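Local coordinates for protein SVS_variant_AS1 (Streptomyces sp. CWA1, PDB 6TJA) that probably converts geranylgeranyl diphosphate into the spiro-fused diterpene spiroviolene, as an ancestral-reconstruction variant of a bacterial class I terpene cyclase, at residues 80-85 and 124-129; 94-97 and 101-104. All blocks are in the same frame, centred on the assembly; numbering follows the deposited sequence.

Interaction 1: residues 80-85 and 124-129; sequences VYWLFA and DRFVPA
The indole of Trp82 and the ring of Phe126 meet as an offset edge-to-face pair. Phe126 turns its edge to the face of the five-membered ring of Trp82. Their planes stand at 85°, with centroids 5.7 Å apart. At the rim of the indole, near its plane, lie Phe126 O and the methyl of Ala129. Trp82 CD1 is 4.0 Å from Ala129 CB. The Phe126 ring has Trp82 NE1 and the methyl of Ala85 at its edge, with Phe126 CE1 3.7 Å from Ala85 CB. Ala85 O approaches the same ring obliquely. One face of the Arg125 guanidinium is met by Phe126 CE2, toward its rim.

The single hydrogen bond between the segments runs from Trp82 NE1 to Phe126 O, at 2.9 Å. It is nearly straight, 168° at the hydrogen. The acceptor lies close to the indole plane, while the donor is tilted from the carbonyl plane. This bond satisfies a buried indole N-H and helps set how the ring is turned. Trp82 CG is anti to the backbone N (chi1 -173°), which carries the indole across to helix 126-140.

Asp124 OD1 accepts from Phe126 N at 3.2 Å, a capping bond just ahead of the helix, on the anti side of the carboxylate and somewhat out of its plane. The same oxygen forms a salt bridge with Arg90, so helix 70-91 is tied to the cap as well.

The contact is buried and joins helix 70-91 to the N-terminal end of helix 126-140. Shortly beyond Ala85, helix 70-91 carries the aspartate-rich sequence characteristic of class I terpene cyclases. Phe86 stacks on Trp82. Helix 100-115 adds Val110 against Trp82, and helix 25-38 brings Trp35 to Ala129.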
# COMPACT_ATOMS: atom_id res chain seq x y z
N VAL A 80 5.01 17.22 4.69
CA VAL A 80 3.90 17.55 5.64
C VAL A 80 3.10 18.73 5.07
O VAL A 80 1.84 18.68 5.20
CB VAL A 80 4.36 17.82 7.08
CG1 VAL A 80 3.18 18.30 7.93
CG2 VAL A 80 5.00 16.59 7.69
N TYR A 81 3.78 19.72 4.46
CA TYR A 81 3.10 20.85 3.76
C TYR A 81 2.21 20.28 2.64
O TYR A 81 0.99 20.60 2.52
CB TYR A 81 4.10 21.88 3.22
CG TYR A 81 4.69 22.79 4.26
CD1 TYR A 81 3.96 23.81 4.82
CD2 TYR A 81 6.00 22.63 4.70
CE1 TYR A 81 4.49 24.66 5.79
CE2 TYR A 81 6.56 23.48 5.63
CZ TYR A 81 5.80 24.49 6.19
OH TYR A 81 6.33 25.28 7.14
N TRP A 82 2.84 19.48 1.80
CA TRP A 82 2.21 18.82 0.63
C TRP A 82 0.95 18.10 1.09
O TRP A 82 -0.06 18.27 0.46
CB TRP A 82 3.17 17.83 -0.02
CG TRP A 82 2.60 17.28 -1.28
CD1 TRP A 82 2.70 17.80 -2.54
CD2 TRP A 82 1.80 16.10 -1.39
NE1 TRP A 82 2.06 16.99 -3.43
CE2 TRP A 82 1.47 15.96 -2.75
CE3 TRP A 82 1.35 15.15 -0.47
CZ2 TRP A 82 0.70 14.89 -3.20
CZ3 TRP A 82 0.56 14.12 -0.92
CH2 TRP A 82 0.25 13.98 -2.27
N LEU A 83 1.06 17.31 2.16
CA LEU A 83 -0.05 16.50 2.69
C LEU A 83 -1.19 17.42 3.09
O LEU A 83 -2.32 17.13 2.69
CB LEU A 83 0.43 15.66 3.87
CG LEU A 83 -0.65 14.83 4.58
CD1 LEU A 83 -0.94 13.54 3.84
CD2 LEU A 83 -0.19 14.55 6.00
N PHE A 84 -0.93 18.48 3.85
CA PHE A 84 -2.02 19.39 4.29
C PHE A 84 -2.68 20.00 3.05
O PHE A 84 -3.92 20.04 2.96
CB PHE A 84 -1.53 20.45 5.28
CG PHE A 84 -1.26 19.94 6.67
CD1 PHE A 84 -2.09 19.00 7.26
CD2 PHE A 84 -0.16 20.38 7.38
CE1 PHE A 84 -1.83 18.53 8.54
CE2 PHE A 84 0.10 19.92 8.67
CZ PHE A 84 -0.74 19.00 9.25
N ALA A 85 -1.87 20.40 2.08
CA ALA A 85 -2.33 21.06 0.84
C ALA A 85 -3.16 20.06 0.00
O ALA A 85 -4.28 20.41 -0.45
CB ALA A 85 -1.14 21.60 0.11
N ASP A 124 -1.74 18.11 -13.28
CA ASP A 124 -1.86 18.11 -11.85
C ASP A 124 -0.74 18.85 -11.16
O ASP A 124 0.38 18.44 -11.21
CB ASP A 124 -1.79 16.70 -11.47
CG ASP A 124 -2.44 16.46 -10.27
OD1 ASP A 124 -2.35 17.31 -9.39
OD2 ASP A 124 -3.19 15.51 -10.16
N ARG A 125 -1.06 19.91 -10.44
CA ARG A 125 0.03 20.75 -9.87
C ARG A 125 0.59 20.11 -8.59
O ARG A 125 1.72 20.49 -8.18
CB ARG A 125 -0.50 22.17 -9.64
CG ARG A 125 -1.65 22.26 -8.64
CD ARG A 125 -2.02 23.71 -8.40
NE ARG A 125 -2.88 23.89 -7.23
CZ ARG A 125 -4.18 23.65 -7.19
NH1 ARG A 125 -4.82 23.18 -8.26
NH2 ARG A 125 -4.85 23.87 -6.07
N PHE A 126 -0.14 19.17 -7.97
CA PHE A 126 0.35 18.45 -6.77
C PHE A 126 1.47 17.47 -7.17
O PHE A 126 2.31 17.20 -6.33
CB PHE A 126 -0.80 17.80 -6.01
CG PHE A 126 -1.54 18.81 -5.20
CD1 PHE A 126 -1.00 19.32 -4.03
CD2 PHE A 126 -2.77 19.31 -5.63
CE1 PHE A 126 -1.65 20.31 -3.30
CE2 PHE A 126 -3.43 20.30 -4.90
CZ PHE A 126 -2.86 20.81 -3.75
N VAL A 127 1.49 16.99 -8.42
CA VAL A 127 2.35 15.83 -8.80
C VAL A 127 3.82 16.26 -8.87
O VAL A 127 4.63 15.62 -8.22
CB VAL A 127 1.85 15.09 -10.05
CG1 VAL A 127 2.96 14.33 -10.76
CG2 VAL A 127 0.71 14.16 -9.68
N PRO A 128 4.22 17.32 -9.61
CA PRO A 128 5.63 17.70 -9.68
C PRO A 128 6.23 18.00 -8.30
O PRO A 128 7.32 17.54 -8.02
CB PRO A 128 5.67 18.96 -10.59
CG PRO A 128 4.36 18.85 -11.39
CD PRO A 128 3.37 18.19 -10.45
N ALA A 129 5.49 18.69 -7.44
CA ALA A 129 5.86 18.94 -6.02
C ALA A 129 6.18 17.62 -5.29
O ALA A 129 7.27 17.54 -4.64
CB ALA A 129 4.75 19.71 -5.35

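Interaction 2: residues 94-97 and 101-104; sequences GPLS and AQFN
Leu96 packs against the backbone and side-chain bases of Gln102 and Phe103. The contact is apolar. Leu96 CD2 does most of the touching. It lies 3.7 Å from Phe103 CA and 3.9 Å from Gln102 C, so the methyl rests on the peptide that links the two residues. Leu96 CG meets Gln102 CB at 4.1 Å, and these two side chains cross at about a right angle. With Gln102 CG anti to the carbonyl carbon (chi1 -68°) and the chain extended beyond it, the leucine meets the base of this side chain and not its amide. Leu96 CD2 also comes within 4.2 Å of Phe103 CB and approaches that ring obliquely.

Hydrogen bonding shapes the turn that presents the leucine. Ser97 OG donates to Gly94 O at 3.1 Å, in the carbonyl plane. The side-chain bond, with a weak one from Ser97 N to the same oxygen beside it, closes the turn around Pro95 and Leu96.

The segment 94-97 belongs to the connection between helix 70-91 and helix 100-115, and it folds back on the first turn of the latter. Phe103 is buried against Val160, Ala161 and Ile164 of helix 143-169. Asn104 hydrogen-bonds Asn104 of the second subunit, which places this helix at the dimer interface.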
# COMPACT_ATOMS: atom_id res chain seq x y z
N GLY A 94 -12.94 19.70 -2.43
CA GLY A 94 -13.35 19.97 -3.80
C GLY A 94 -14.32 19.01 -4.43
O GLY A 94 -14.99 18.28 -3.77
N PRO A 95 -14.41 19.00 -5.75
CA PRO A 95 -15.35 18.09 -6.40
C PRO A 95 -15.09 16.62 -6.08
O PRO A 95 -16.04 15.90 -5.96
CB PRO A 95 -15.16 18.38 -7.88
CG PRO A 95 -13.84 18.99 -7.98
CD PRO A 95 -13.63 19.76 -6.73
N LEU A 96 -13.84 16.20 -5.94
CA LEU A 96 -13.52 14.82 -5.64
C LEU A 96 -13.88 14.24 -4.28
O LEU A 96 -13.89 13.03 -4.15
CB LEU A 96 -12.06 14.59 -5.89
CG LEU A 96 -11.84 14.19 -7.32
CD1 LEU A 96 -11.90 15.46 -8.10
CD2 LEU A 96 -10.51 13.51 -7.51
N SER A 97 -14.19 15.08 -3.32
CA SER A 97 -14.47 14.70 -1.90
C SER A 97 -15.76 13.88 -1.76
O SER A 97 -16.02 13.40 -0.65
CB SER A 97 -14.50 15.91 -0.99
OG SER A 97 -15.70 16.65 -1.17
N ALA A 101 -15.16 7.50 -7.56
CA ALA A 101 -14.71 6.95 -8.87
C ALA A 101 -13.57 7.82 -9.43
O ALA A 101 -12.55 7.27 -9.82
CB ALA A 101 -15.85 6.83 -9.83
N GLN A 102 -13.71 9.13 -9.39
CA GLN A 102 -12.64 10.05 -9.87
C GLN A 102 -11.49 10.04 -8.88
O GLN A 102 -10.35 10.10 -9.34
CB GLN A 102 -13.15 11.47 -10.03
CG GLN A 102 -14.15 11.62 -11.15
CD GLN A 102 -14.73 13.01 -11.18
OE1 GLN A 102 -14.01 13.96 -11.49
NE2 GLN A 102 -16.02 13.15 -10.85
N PHE A 103 -11.74 9.92 -7.58
CA PHE A 103 -10.65 9.92 -6.58
C PHE A 103 -9.77 8.67 -6.75
O PHE A 103 -8.54 8.78 -6.69
CB PHE A 103 -11.15 10.05 -5.15
CG PHE A 103 -10.00 10.13 -4.19
CD1 PHE A 103 -9.31 11.31 -4.01
CD2 PHE A 103 -9.53 8.99 -3.55
CE1 PHE A 103 -8.22 11.39 -3.16
CE2 PHE A 103 -8.43 9.07 -2.71
CZ PHE A 103 -7.77 10.27 -2.52
N ASN A 104 -10.37 7.52 -7.00
CA ASN A 104 -9.62 6.25 -7.15
C ASN A 104 -8.59 6.44 -8.27
O ASN A 104 -7.48 5.90 -8.15
CB ASN A 104 -10.57 5.09 -7.37
CG ASN A 104 -11.37 4.72 -6.13
OD1 ASN A 104 -11.18 5.29 -5.06
ND2 ASN A 104 -12.23 3.73 -6.28

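In the fold
Interaction 1 is a core contact between two helices well separated in sequence, whereas interaction 2 is partly buried and local, between a turn and the helix that follows it. The second is nested in the chain loop closed by the first. Their centres are 16 Å apart, and they do not touch. Helix 100-115 is common ground: it carries half of interaction 2 and lends side chains to the surroundings of interaction 1. The chemistry differs accordingly. Aromatic packing and a directed indole-to-carbonyl bond hold 80-85 to 124-129. A leucine packed on a helix backbone and side-chain bases joins 94-97 to 101-104, with no polar bond between them, beside the second subunit.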